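Local structure of separin (Saccharomyces cerevisiae, 5U1T) at residues A[1120-1125]-A[1149-1154]; A[1135-1140]-A[1243-1248]; A[1048-1053]-A[1064-1069]; A[1073-1078]-A[1109-1114]. The protein is a caspase-like cysteine protease that cleaves the cohesin subunit MCD1/SCC1 at anaphase onset and is held inactive by securin for most of the cell cycle. All blocks are in the same frame, centred on the assembly; numbering follows the deposited sequence.

Contact 1: A[1120-1125]-A[1149-1154]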
loop_
_atom_site.group_PDB
_atom_site.type_symbol
_atom_site.label_atom_id
_atom_site.label_comp_id
_atom_site.label_asym_id
_atom_site.label_seq_id
_atom_site.Cartn_x
_atom_site.Cartn_y
_atom_site.Cartn_z
ATOM N N ALA A 1120 21.426 11.670 38.106
ATOM C CA ALA A 1120 22.845 11.625 38.417
ATOM C C ALA A 1120 23.460 12.997 38.181
ATOM O O ALA A 1120 24.389 13.392 38.878
ATOM C CB ALA A 1120 23.553 10.576 37.596
ATOM N N ALA A 1121 22.931 13.726 37.203
ATOM C CA ALA A 1121 23.426 15.059 36.901
ATOM C C ALA A 1121 23.207 15.956 38.109
ATOM O O ALA A 1121 24.112 16.654 38.579
ATOM C CB ALA A 1121 22.733 15.625 35.691
ATOM N N GLN A 1122 21.987 15.913 38.618
ATOM C CA GLN A 1122 21.604 16.728 39.743
ATOM C C GLN A 1122 22.366 16.347 41.015
ATOM O O GLN A 1122 22.766 17.223 41.786
ATOM C CB GLN A 1122 20.107 16.609 39.940
ATOM C CG GLN A 1122 19.598 17.152 41.226
ATOM C CD GLN A 1122 18.137 17.473 41.117
ATOM O OE1 GLN A 1122 17.652 17.769 40.021
ATOM N NE2 GLN A 1122 17.415 17.410 42.245
ATOM N N LYS A 1123 22.577 15.050 41.227
ATOM C CA LYS A 1123 23.351 14.594 42.375
ATOM C C LYS A 1123 24.785 15.099 42.264
ATOM O O LYS A 1123 25.371 15.571 43.241
ATOM C CB LYS A 1123 23.322 13.069 42.491
ATOM C CG LYS A 1123 24.417 12.502 43.387
ATOM C CD LYS A 1123 23.918 11.371 44.268
ATOM C CE LYS A 1123 25.066 10.509 44.772
ATOM N NZ LYS A 1123 25.720 9.750 43.646
ATOM N N ASP A 1124 25.338 15.026 41.060
ATOM C CA ASP A 1124 26.693 15.506 40.811
ATOM C C ASP A 1124 26.825 17.006 41.006
ATOM O O ASP A 1124 27.777 17.455 41.634
ATOM C CB ASP A 1124 27.146 15.138 39.404
ATOM C CG ASP A 1124 27.507 13.689 39.284
ATOM O OD1 ASP A 1124 27.773 13.067 40.338
ATOM O OD2 ASP A 1124 27.525 13.177 38.145
ATOM N N LEU A 1125 25.880 17.778 40.464
ATOM C CA LEU A 1125 25.901 19.234 40.620
ATOM C C LEU A 1125 25.899 19.621 42.100
ATOM O O LEU A 1125 26.674 20.474 42.539
ATOM C CB LEU A 1125 24.709 19.883 39.905
ATOM C CG LEU A 1125 24.862 20.158 38.407
ATOM C CD1 LEU A 1125 23.581 20.730 37.836
ATOM C CD2 LEU A 1125 26.016 21.095 38.133
ATOM N N SER A 1149 13.096 27.564 40.023
ATOM C CA SER A 1149 13.732 26.666 40.981
ATOM C C SER A 1149 15.164 27.096 41.128
ATOM O O SER A 1149 15.707 27.758 40.248
ATOM C CB SER A 1149 13.661 25.210 40.527
ATOM O OG SER A 1149 12.317 24.799 40.412
ATOM N N LYS A 1150 15.781 26.727 42.235
ATOM C CA LYS A 1150 17.144 27.150 42.492
ATOM C C LYS A 1150 17.890 26.008 43.123
ATOM O O LYS A 1150 17.342 25.238 43.904
ATOM C CB LYS A 1150 17.207 28.382 43.398
ATOM C CG LYS A 1150 18.574 29.050 43.438
ATOM C CD LYS A 1150 18.809 29.786 44.760
ATOM C CE LYS A 1150 17.764 30.864 45.018
ATOM N NZ LYS A 1150 17.630 31.273 46.456
ATOM N N LEU A 1151 19.158 25.909 42.765
ATOM C CA LEU A 1151 20.006 24.837 43.223
ATOM C C LEU A 1151 21.300 25.445 43.750
ATOM O O LEU A 1151 22.102 25.965 42.980
ATOM C CB LEU A 1151 20.259 23.877 42.078
ATOM C CG LEU A 1151 20.672 22.456 42.405
ATOM C CD1 LEU A 1151 20.086 21.502 41.366
ATOM C CD2 LEU A 1151 22.193 22.348 42.471
ATOM N N GLU A 1152 21.474 25.416 45.068
ATOM C CA GLU A 1152 22.662 25.983 45.698
ATOM C C GLU A 1152 23.611 24.869 46.127
ATOM O O GLU A 1152 23.502 24.363 47.239
ATOM C CB GLU A 1152 22.281 26.857 46.902
ATOM C CG GLU A 1152 21.496 28.117 46.558
ATOM C CD GLU A 1152 20.613 28.605 47.714
ATOM O OE1 GLU A 1152 19.617 27.928 48.053
ATOM O OE2 GLU A 1152 20.913 29.676 48.289
ATOM N N PRO A 1153 24.553 24.491 45.249
ATOM C CA PRO A 1153 25.454 23.374 45.555
ATOM C C PRO A 1153 26.218 23.573 46.860
ATOM O O PRO A 1153 26.377 22.620 47.614
ATOM C CB PRO A 1153 26.425 23.358 44.369
ATOM C CG PRO A 1153 25.784 24.190 43.311
ATOM C CD PRO A 1153 24.951 25.199 44.025
ATOM N N ARG A 1154 26.681 24.789 47.126
ATOM C CA ARG A 1154 27.510 25.023 48.308
ATOM C C ARG A 1154 26.660 24.944 49.586
ATOM O O ARG A 1154 27.114 24.435 50.604
ATOM C CB ARG A 1154 28.233 26.374 48.197
ATOM C CG ARG A 1154 28.954 26.827 49.446
ATOM C CD ARG A 1154 30.325 26.172 49.603
ATOM N NE ARG A 1154 31.103 26.268 48.369
ATOM C CZ ARG A 1154 32.131 27.089 48.179
ATOM N NH1 ARG A 1154 32.757 27.093 47.009
ATOM N NH2 ARG A 1154 32.541 27.894 49.149
#

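Contact 2: A[1135-1140]-A[1243-1248]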
loop_
_atom_site.group_PDB
_atom_site.type_symbol
_atom_site.label_atom_id
_atom_site.label_comp_id
_atom_site.label_asym_id
_atom_site.label_seq_id
_atom_site.Cartn_x
_atom_site.Cartn_y
_atom_site.Cartn_z
ATOM N N ILE A 1135 19.445 28.358 38.470
ATOM C CA ILE A 1135 18.065 28.774 38.573
ATOM C C ILE A 1135 17.319 28.439 37.284
ATOM O O ILE A 1135 17.696 28.915 36.206
ATOM C CB ILE A 1135 17.980 30.267 38.864
ATOM C CG1 ILE A 1135 18.635 30.550 40.214
ATOM C CG2 ILE A 1135 16.554 30.739 38.846
ATOM C CD1 ILE A 1135 18.678 32.011 40.611
ATOM N N THR A 1136 16.279 27.610 37.389
ATOM C CA THR A 1136 15.469 27.290 36.217
ATOM C C THR A 1136 14.355 28.332 36.083
ATOM O O THR A 1136 13.893 28.911 37.080
ATOM C CB THR A 1136 14.890 25.851 36.280
ATOM O OG1 THR A 1136 14.024 25.727 37.406
ATOM C CG2 THR A 1136 16.004 24.839 36.462
ATOM N N ILE A 1137 13.999 28.614 34.837
ATOM C CA ILE A 1137 12.907 29.513 34.479
ATOM C C ILE A 1137 12.022 28.768 33.477
ATOM O O ILE A 1137 12.445 28.402 32.359
ATOM C CB ILE A 1137 13.398 30.846 33.867
ATOM C CG1 ILE A 1137 14.447 31.499 34.761
ATOM C CG2 ILE A 1137 12.233 31.792 33.595
ATOM C CD1 ILE A 1137 14.888 32.857 34.278
ATOM N N ASP A 1138 10.794 28.513 33.888
ATOM C CA ASP A 1138 9.943 27.628 33.125
ATOM C C ASP A 1138 8.538 28.182 33.137
ATOM O O ASP A 1138 8.225 29.109 33.889
ATOM C CB ASP A 1138 9.986 26.209 33.696
ATOM C CG ASP A 1138 10.052 25.154 32.617
ATOM O OD1 ASP A 1138 9.261 25.246 31.628
ATOM O OD2 ASP A 1138 10.918 24.240 32.745
ATOM N N PHE A 1139 7.698 27.630 32.277
ATOM C CA PHE A 1139 6.335 28.097 32.212
ATOM C C PHE A 1139 5.406 26.921 32.392
ATOM O O PHE A 1139 5.661 25.842 31.852
ATOM C CB PHE A 1139 6.090 28.807 30.901
ATOM C CG PHE A 1139 4.661 29.140 30.660
ATOM C CD1 PHE A 1139 3.982 29.987 31.517
ATOM C CD2 PHE A 1139 3.995 28.619 29.561
ATOM C CE1 PHE A 1139 2.667 30.309 31.284
ATOM C CE2 PHE A 1139 2.679 28.940 29.325
ATOM C CZ PHE A 1139 2.015 29.785 30.184
ATOM N N CYS A 1140 4.353 27.114 33.180
ATOM C CA CYS A 1140 3.409 26.036 33.446
ATOM C C CYS A 1140 2.248 26.112 32.473
ATOM O O CYS A 1140 1.429 27.037 32.528
ATOM C CB CYS A 1140 2.898 26.082 34.882
ATOM S SG CYS A 1140 1.837 24.683 35.335
ATOM N N GLY A 1243 14.491 38.633 45.158
ATOM C CA GLY A 1243 15.592 38.148 45.972
ATOM C C GLY A 1243 15.980 36.692 45.780
ATOM O O GLY A 1243 17.062 36.274 46.212
ATOM N N PHE A 1244 15.097 35.922 45.133
ATOM C CA PHE A 1244 15.364 34.533 44.781
ATOM C C PHE A 1244 16.554 34.502 43.820
ATOM O O PHE A 1244 17.318 33.536 43.783
ATOM C CB PHE A 1244 14.112 33.905 44.148
ATOM C CG PHE A 1244 14.146 32.389 44.029
ATOM C CD1 PHE A 1244 13.898 31.586 45.133
ATOM C CD2 PHE A 1244 14.384 31.780 42.808
ATOM C CE1 PHE A 1244 13.907 30.209 45.026
ATOM C CE2 PHE A 1244 14.386 30.396 42.689
ATOM C CZ PHE A 1244 14.146 29.610 43.796
ATOM N N PHE A 1245 16.712 35.585 43.063
ATOM C CA PHE A 1245 17.797 35.702 42.097
ATOM C C PHE A 1245 19.068 36.309 42.683
ATOM O O PHE A 1245 20.109 36.345 42.017
ATOM C CB PHE A 1245 17.345 36.539 40.902
ATOM C CG PHE A 1245 16.373 35.838 40.031
ATOM C CD1 PHE A 1245 16.824 34.969 39.037
ATOM C CD2 PHE A 1245 15.009 36.009 40.222
ATOM C CE1 PHE A 1245 15.932 34.298 38.236
ATOM C CE2 PHE A 1245 14.103 35.349 39.431
ATOM C CZ PHE A 1245 14.555 34.492 38.433
ATOM N N SER A 1246 18.978 36.786 43.919
ATOM C CA SER A 1246 20.074 37.548 44.495
ATOM C C SER A 1246 21.338 36.706 44.661
ATOM O O SER A 1246 21.297 35.567 45.155
ATOM C CB SER A 1246 19.670 38.158 45.841
ATOM O OG SER A 1246 20.813 38.522 46.587
ATOM N N PRO A 1247 22.473 37.273 44.233
ATOM C CA PRO A 1247 23.776 36.623 44.325
ATOM C C PRO A 1247 24.358 36.680 45.729
ATOM O O PRO A 1247 25.430 36.118 45.922
ATOM C CB PRO A 1247 24.628 37.429 43.353
ATOM C CG PRO A 1247 24.013 38.771 43.367
ATOM C CD PRO A 1247 22.547 38.551 43.506
ATOM N N GLU A 1248 23.673 37.332 46.677
ATOM C CA GLU A 1248 24.193 37.531 48.035
ATOM C C GLU A 1248 24.133 36.273 48.907
ATOM O O GLU A 1248 23.139 35.553 48.885
ATOM C CB GLU A 1248 23.414 38.646 48.735
ATOM C CG GLU A 1248 23.598 40.033 48.156
ATOM C CD GLU A 1248 22.880 41.113 48.976
ATOM O OE1 GLU A 1248 22.607 40.897 50.180
ATOM O OE2 GLU A 1248 22.578 42.191 48.420
#

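Contact 3: A[1048-1053]-A[1064-1069]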
loop_
_atom_site.group_PDB
_atom_site.type_symbol
_atom_site.label_atom_id
_atom_site.label_comp_id
_atom_site.label_asym_id
_atom_site.label_seq_id
_atom_site.Cartn_x
_atom_site.Cartn_y
_atom_site.Cartn_z
ATOM N N LEU A 1048 3.262 20.688 40.771
ATOM C CA LEU A 1048 2.175 21.470 41.339
ATOM C C LEU A 1048 1.479 20.696 42.457
ATOM O O LEU A 1048 1.163 21.260 43.499
ATOM C CB LEU A 1048 1.159 21.870 40.278
ATOM C CG LEU A 1048 -0.121 22.510 40.821
ATOM C CD1 LEU A 1048 0.180 23.781 41.593
ATOM C CD2 LEU A 1048 -1.082 22.805 39.712
ATOM N N THR A 1049 1.252 19.406 42.252
ATOM C CA THR A 1049 0.621 18.594 43.276
ATOM C C THR A 1049 1.487 18.533 44.538
ATOM O O THR A 1049 0.981 18.610 45.655
ATOM C CB THR A 1049 0.320 17.170 42.750
ATOM O OG1 THR A 1049 -0.525 17.276 41.604
ATOM C CG2 THR A 1049 -0.380 16.307 43.815
ATOM N N LEU A 1050 2.795 18.414 44.356
ATOM C CA LEU A 1050 3.722 18.379 45.481
ATOM C C LEU A 1050 3.705 19.710 46.225
ATOM O O LEU A 1050 3.703 19.758 47.455
ATOM C CB LEU A 1050 5.134 18.066 45.004
ATOM C CG LEU A 1050 6.075 17.866 46.182
ATOM C CD1 LEU A 1050 5.617 16.683 47.013
ATOM C CD2 LEU A 1050 7.520 17.718 45.734
ATOM N N THR A 1051 3.677 20.790 45.459
ATOM C CA THR A 1051 3.665 22.125 46.014
ATOM C C THR A 1051 2.400 22.375 46.830
ATOM O O THR A 1051 2.491 22.826 47.968
ATOM C CB THR A 1051 3.803 23.166 44.907
ATOM O OG1 THR A 1051 5.032 22.940 44.213
ATOM C CG2 THR A 1051 3.807 24.564 45.476
ATOM N N ILE A 1052 1.227 22.078 46.272
ATOM C CA ILE A 1052 -0.005 22.217 47.052
ATOM C C ILE A 1052 0.048 21.365 48.306
ATOM O O ILE A 1052 -0.248 21.839 49.395
ATOM C CB ILE A 1052 -1.257 21.810 46.296
ATOM C CG1 ILE A 1052 -1.297 22.441 44.904
ATOM C CG2 ILE A 1052 -2.475 22.181 47.111
ATOM C CD1 ILE A 1052 -1.361 23.911 44.923
ATOM N N LEU A 1053 0.436 20.110 48.153
ATOM C CA LEU A 1053 0.486 19.202 49.290
ATOM C C LEU A 1053 1.355 19.708 50.443
ATOM O O LEU A 1053 0.952 19.629 51.603
ATOM C CB LEU A 1053 0.978 17.830 48.843
ATOM C CG LEU A 1053 -0.133 16.799 48.826
ATOM C CD1 LEU A 1053 0.328 15.565 48.083
ATOM C CD2 LEU A 1053 -0.521 16.449 50.235
ATOM N N SER A 1064 13.341 13.943 49.335
ATOM C CA SER A 1064 13.484 13.024 48.224
ATOM C C SER A 1064 12.452 13.307 47.114
ATOM O O SER A 1064 12.757 13.184 45.932
ATOM C CB SER A 1064 13.354 11.587 48.719
ATOM O OG SER A 1064 12.004 11.297 49.019
ATOM N N SER A 1065 11.239 13.698 47.497
ATOM C CA SER A 1065 10.191 13.987 46.513
ATOM C C SER A 1065 10.526 15.241 45.727
ATOM O O SER A 1065 10.183 15.360 44.551
ATOM C CB SER A 1065 8.832 14.150 47.194
ATOM O OG SER A 1065 8.602 13.099 48.116
ATOM N N LEU A 1066 11.192 16.179 46.389
ATOM C CA LEU A 1066 11.617 17.399 45.730
ATOM C C LEU A 1066 12.766 17.085 44.761
ATOM O O LEU A 1066 12.845 17.643 43.660
ATOM C CB LEU A 1066 12.034 18.460 46.761
ATOM C CG LEU A 1066 12.172 19.859 46.154
ATOM C CD1 LEU A 1066 10.912 20.221 45.404
ATOM C CD2 LEU A 1066 12.475 20.909 47.203
ATOM N N ILE A 1067 13.639 16.169 45.163
ATOM C CA ILE A 1067 14.745 15.746 44.309
ATOM C C ILE A 1067 14.269 15.027 43.033
ATOM O O ILE A 1067 14.659 15.401 41.918
ATOM C CB ILE A 1067 15.701 14.833 45.075
ATOM C CG1 ILE A 1067 16.410 15.636 46.163
ATOM C CG2 ILE A 1067 16.705 14.195 44.133
ATOM C CD1 ILE A 1067 17.324 14.815 47.011
ATOM N N THR A 1068 13.424 14.009 43.192
ATOM C CA THR A 1068 12.952 13.285 42.031
ATOM C C THR A 1068 12.125 14.238 41.170
ATOM O O THR A 1068 12.145 14.138 39.952
ATOM C CB THR A 1068 12.128 12.008 42.389
ATOM O OG1 THR A 1068 10.744 12.327 42.526
ATOM C CG2 THR A 1068 12.632 11.326 43.654
ATOM N N ASN A 1069 11.504 15.226 41.765
ATOM C CA ASN A 1069 10.744 16.151 40.968
ATOM C C ASN A 1069 11.608 17.109 40.200
ATOM O O ASN A 1069 11.275 17.536 39.134
ATOM C CB ASN A 1069 9.794 16.918 41.840
ATOM C CG ASN A 1069 8.441 17.017 41.232
ATOM O OD1 ASN A 1069 8.199 17.870 40.414
ATOM N ND2 ASN A 1069 7.564 16.126 41.602
#

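Contact 4: A[1073-1078]-A[1109-1114]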
loop_
_atom_site.group_PDB
_atom_site.type_symbol
_atom_site.label_atom_id
_atom_site.label_comp_id
_atom_site.label_asym_id
_atom_site.label_seq_id
_atom_site.Cartn_x
_atom_site.Cartn_y
_atom_site.Cartn_z
ATOM N N THR A 1073 11.416 17.266 36.049
ATOM C CA THR A 1073 11.122 18.460 35.252
ATOM C C THR A 1073 12.262 18.723 34.271
ATOM O O THR A 1073 12.131 19.527 33.360
ATOM C CB THR A 1073 10.918 19.710 36.139
ATOM O OG1 THR A 1073 11.998 19.781 37.061
ATOM C CG2 THR A 1073 9.643 19.628 36.935
ATOM N N ASP A 1074 13.382 18.044 34.483
ATOM C CA ASP A 1074 14.546 18.185 33.621
ATOM C C ASP A 1074 14.509 17.213 32.422
ATOM O O ASP A 1074 15.032 17.522 31.347
ATOM C CB ASP A 1074 15.820 17.962 34.424
ATOM C CG ASP A 1074 17.054 18.413 33.681
ATOM O OD1 ASP A 1074 17.028 19.542 33.144
ATOM O OD2 ASP A 1074 18.040 17.644 33.634
ATOM N N LEU A 1075 13.904 16.042 32.631
ATOM C CA LEU A 1075 13.671 15.060 31.575
ATOM C C LEU A 1075 13.172 15.686 30.266
ATOM O O LEU A 1075 13.827 15.542 29.237
ATOM C CB LEU A 1075 12.683 13.991 32.045
ATOM C CG LEU A 1075 13.269 12.599 32.247
ATOM C CD1 LEU A 1075 12.177 11.548 32.097
ATOM C CD2 LEU A 1075 14.421 12.328 31.287
ATOM N N PRO A 1076 12.041 16.418 30.297
ATOM C CA PRO A 1076 11.561 16.937 29.014
ATOM C C PRO A 1076 12.449 18.028 28.433
ATOM O O PRO A 1076 12.210 18.441 27.310
ATOM C CB PRO A 1076 10.197 17.526 29.361
ATOM C CG PRO A 1076 9.943 17.142 30.787
ATOM C CD PRO A 1076 11.257 16.969 31.407
ATOM N N ARG A 1077 13.409 18.529 29.200
ATOM C CA ARG A 1077 14.363 19.486 28.660
ATOM C C ARG A 1077 15.480 18.747 27.921
ATOM O O ARG A 1077 15.984 19.207 26.902
ATOM C CB ARG A 1077 14.947 20.364 29.777
ATOM C CG ARG A 1077 13.986 21.425 30.296
ATOM C CD ARG A 1077 14.668 22.412 31.210
ATOM N NE ARG A 1077 15.160 21.814 32.449
ATOM C CZ ARG A 1077 14.695 22.116 33.662
ATOM N NH1 ARG A 1077 13.706 22.997 33.797
ATOM N NH2 ARG A 1077 15.213 21.534 34.739
ATOM N N HIS A 1078 15.832 17.582 28.452
ATOM C CA HIS A 1078 16.949 16.785 27.999
ATOM C C HIS A 1078 16.603 15.861 26.802
ATOM O O HIS A 1078 17.364 15.780 25.830
ATOM C CB HIS A 1078 17.461 15.970 29.189
ATOM C CG HIS A 1078 18.480 14.936 28.832
ATOM N ND1 HIS A 1078 19.745 15.263 28.397
ATOM C CD2 HIS A 1078 18.424 13.585 28.860
ATOM C CE1 HIS A 1078 20.425 14.151 28.163
ATOM N NE2 HIS A 1078 19.648 13.121 28.443
ATOM N N ILE A 1109 18.319 4.244 22.552
ATOM C CA ILE A 1109 18.122 4.896 23.847
ATOM C C ILE A 1109 16.709 4.709 24.384
ATOM O O ILE A 1109 15.828 4.276 23.653
ATOM C CB ILE A 1109 18.392 6.413 23.736
ATOM C CG1 ILE A 1109 17.150 7.141 23.243
ATOM C CG2 ILE A 1109 19.518 6.698 22.764
ATOM C CD1 ILE A 1109 16.612 8.100 24.246
ATOM N N SER A 1110 16.494 5.058 25.653
ATOM C CA SER A 1110 15.133 5.229 26.199
ATOM C C SER A 1110 15.116 5.900 27.588
ATOM O O SER A 1110 16.133 5.891 28.310
ATOM C CB SER A 1110 14.393 3.888 26.286
ATOM O OG SER A 1110 13.020 4.101 26.559
ATOM N N THR A 1111 13.938 6.439 27.935
ATOM C CA THR A 1111 13.677 7.198 29.165
ATOM C C THR A 1111 14.228 6.537 30.438
ATOM O O THR A 1111 14.557 7.204 31.425
ATOM C CB THR A 1111 12.150 7.447 29.315
ATOM O OG1 THR A 1111 11.813 8.683 28.675
ATOM C CG2 THR A 1111 11.712 7.519 30.780
ATOM N N ILE A 1112 14.377 5.223 30.381
ATOM C CA ILE A 1112 14.892 4.466 31.507
ATOM C C ILE A 1112 16.348 4.829 31.834
ATOM O O ILE A 1112 16.638 5.360 32.915
ATOM C CB ILE A 1112 14.768 2.961 31.228
ATOM C CG1 ILE A 1112 13.371 2.652 30.645
ATOM C CG2 ILE A 1112 15.085 2.148 32.483
ATOM C CD1 ILE A 1112 12.186 3.273 31.440
ATOM N N THR A 1113 17.264 4.559 30.909
ATOM C CA THR A 1113 18.662 4.932 31.125
ATOM C C THR A 1113 18.775 6.435 31.232
ATOM O O THR A 1113 19.587 6.941 32.012
ATOM C CB THR A 1113 19.614 4.414 29.997
ATOM O OG1 THR A 1113 20.908 5.040 30.122
ATOM C CG2 THR A 1113 19.002 4.637 28.562
ATOM N N GLU A 1114 17.942 7.159 30.485
ATOM C CA GLU A 1114 17.961 8.626 30.549
ATOM C C GLU A 1114 17.533 9.174 31.904
ATOM O O GLU A 1114 17.927 10.274 32.298
ATOM C CB GLU A 1114 17.081 9.228 29.460
ATOM C CG GLU A 1114 17.765 9.272 28.127
ATOM C CD GLU A 1114 19.285 9.226 28.241
ATOM O OE1 GLU A 1114 19.894 10.256 28.616
ATOM O OE2 GLU A 1114 19.878 8.161 27.936
#

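Contact 1: A[1120-1125]-A[1149-1154]
Leu1151 reaches across from strand 1146-1152 to meet Gln1122 and Leu1125 of helix 1111-1127, a worked example of an alpha-helix laid on one face of a beta-sheet. The strand pairs antiparallel with strand 1132-1139 in a hairpin, and the helix precedes that hairpin in the chain. CB of the leucine leaves the strand toward the helix, and with CG anti to the backbone N (chi1 -158°) the chain carries straight on, so that only the two methyls arrive. CD1 comes to CG of Gln1122 at 4.4 Å, with the amide carbon CD of that glutamine scarcely farther. CD2 spreads in the other direction along the helix and stands 4.4 Å from CB of Leu1125, one turn further on. The fork of the leucine thus straddles two residues three apart on the same helical face.

Both helix residues have further neighbours. Leu1125 packs on Leu1391 and Leu1395 of helix 1388-1397, while Gln1122 touches Ile1067 and Phe1070 of helix 1062-1072, contacts that join helix 1111-1127 to two other helices. No hydrogen bond crosses between the two segments. Where the strand ends, Pro1153 takes over: its CB lies 3.4 Å from the carbonyl O of Leu1125, an oxygen that also accepts a hydrogen bond from Ser1128 OG.

Contact 2: A[1135-1140]-A[1243-1248]
Ile1135 meets the ring of Phe1245 with both of its branches. CG2, anti to the backbone N, is 3.7 Å from Phe1245 CE1, and CD1 at the end of the other branch is 3.8 Å from Phe1245 CD1; the two side chains cross obliquely. Two residues on, and so on the same face of strand 1132-1139, Ile1137 brings its CD1 to within 4.3 Å of Phe1245 CE1. The neighbouring ring is used differently: Phe1244 presents its edge, CE2 lying 4.4 Å from Ile1135 CG2, a methyl that sits near the ring plane.

Around this first shell, Leu1148 of the adjoining strand touches both phenylalanines, the ring of Phe1376 meets that of Phe1245 with planes at about 45°, and Lys1150 makes a cation-pi contact with Phe1244. The turn itself is tied at its base by Ser1246 N to Gly1243 O, 3.0 Å. Beyond it, Ser1246 OG accepts from Glu1248 N in an ST turn (163° at the hydrogen), leading the chain into strand 1248-1249, which joins the same mixed sheet. With no hydrogen bond between the two segments, the fit across them rests on shape and on burial of apolar surface, the polar bonds being kept within the turn and the sheet.

Contact 3: A[1048-1053]-A[1064-1069]
Leu1050 pushes its forked end over the backbone and CB of Ser1065. Both methyls share the serine: CD1 and CD2 each stand 4.1 Å from Ser1065 CB. CD2 goes further, settling against the peptide that follows, 3.7 Å from Ser1065 O and 4.0 Å from Leu1066 N. With CG anti to the backbone N (chi1 -173°), the leucine extends away from its own helix, which lets one methyl touch three residues. The other two come in at its flanks: Leu1066 CD1 lies 4.2 Å from Leu1050 CD2, and Asn1069 ND2 lies 4.4 Å from the same methyl.

These residues belong to an antiparallel helical hairpin, in which helix 1036-1054 turns back through a short connection into helix 1062-1072. The axes of the two short segments approach to 11.0 Å and make 157° between their N-to-C directions, a spacing wide enough that a long side chain does the bridging. Strand 960-962 and the residue after it line the neighbouring surface, Ile962 touching Leu1050 and Pro963 touching Leu1066, while helix 1012-1028 covers Thr1049 and Ile1052.

The polar groups beside the leucine are bonded to other residues. Ser1065 OG, turned beside its own backbone N, is hydrogen-bonded to Asn1061 O in the preceding turn. Asn1069 ND2 is paired with Ser1046 OG, a hydrogen bond that ties it back to helix 1036-1054.

Contact 4: A[1073-1078]-A[1109-1114]
His1078 NE2 donates to Glu1114 OE1 at 2.9 Å, a His-carboxylate hydrogen bond that joins the first turns of two packed helices, 1075-1088 and 1111-1127. The oxygen lies close to the imidazole plane and the bond is fairly straight, 160° at the hydrogen. On the acceptor side the approach is anti and somewhat above the carboxylate plane, the ring and carboxylate being inclined by 30°. With CG anti to the backbone N, the histidine holds its ring out toward the second helix, whereas the glutamate chain bends at chi2 to bring its carboxylate round. Arg1117, one turn along, adds a long, weak ion pair to the same OE1. A leucine in place of His1078 would probably leave the buried Glu1114 carboxylate without this donor and freer to swing about its bent chain.

Beside the hydrogen bond come looser van der Waals contacts: Leu1075 CD1 is 4.3 Å from Thr1111 CG2, and Leu1075 CD2 lies 4.2 Å from Glu1114 O. Leu1031 touches both Leu1075 and Thr1111. Within 1073-1078, Arg1077 grips Asp1074 side-on, its NE reaching Asp1074 OD1 at 3.0 Å; NH2 bonds to that same oxygen, which also accepts from Tyr1388 N.

How the contacts relate
All four contacts are largely buried, but contacts 1 and 2 are wholly so, while contacts 3 and 4 each include a partly exposed residue. Contacts 1 and 2 serve opposite faces of one mixed sheet through adjacent strands of a hairpin, joined directly by Ser1149 O and Thr1136 N. Contacts 1 and 4 use successive parts of helix 1111-1127, and contact 3 includes helix 1062-1072, touching it where Gln1122 lies against Ile1067. Chemistry does not simply track burial: contacts 3 and 4 are similarly buried, yet only contact 4 has a crossing hydrogen bond. A long, weak ion pair between Arg1077 and Asp1138 links contacts 4 and 2. All lie away from Cys1497, the probable catalytic residue.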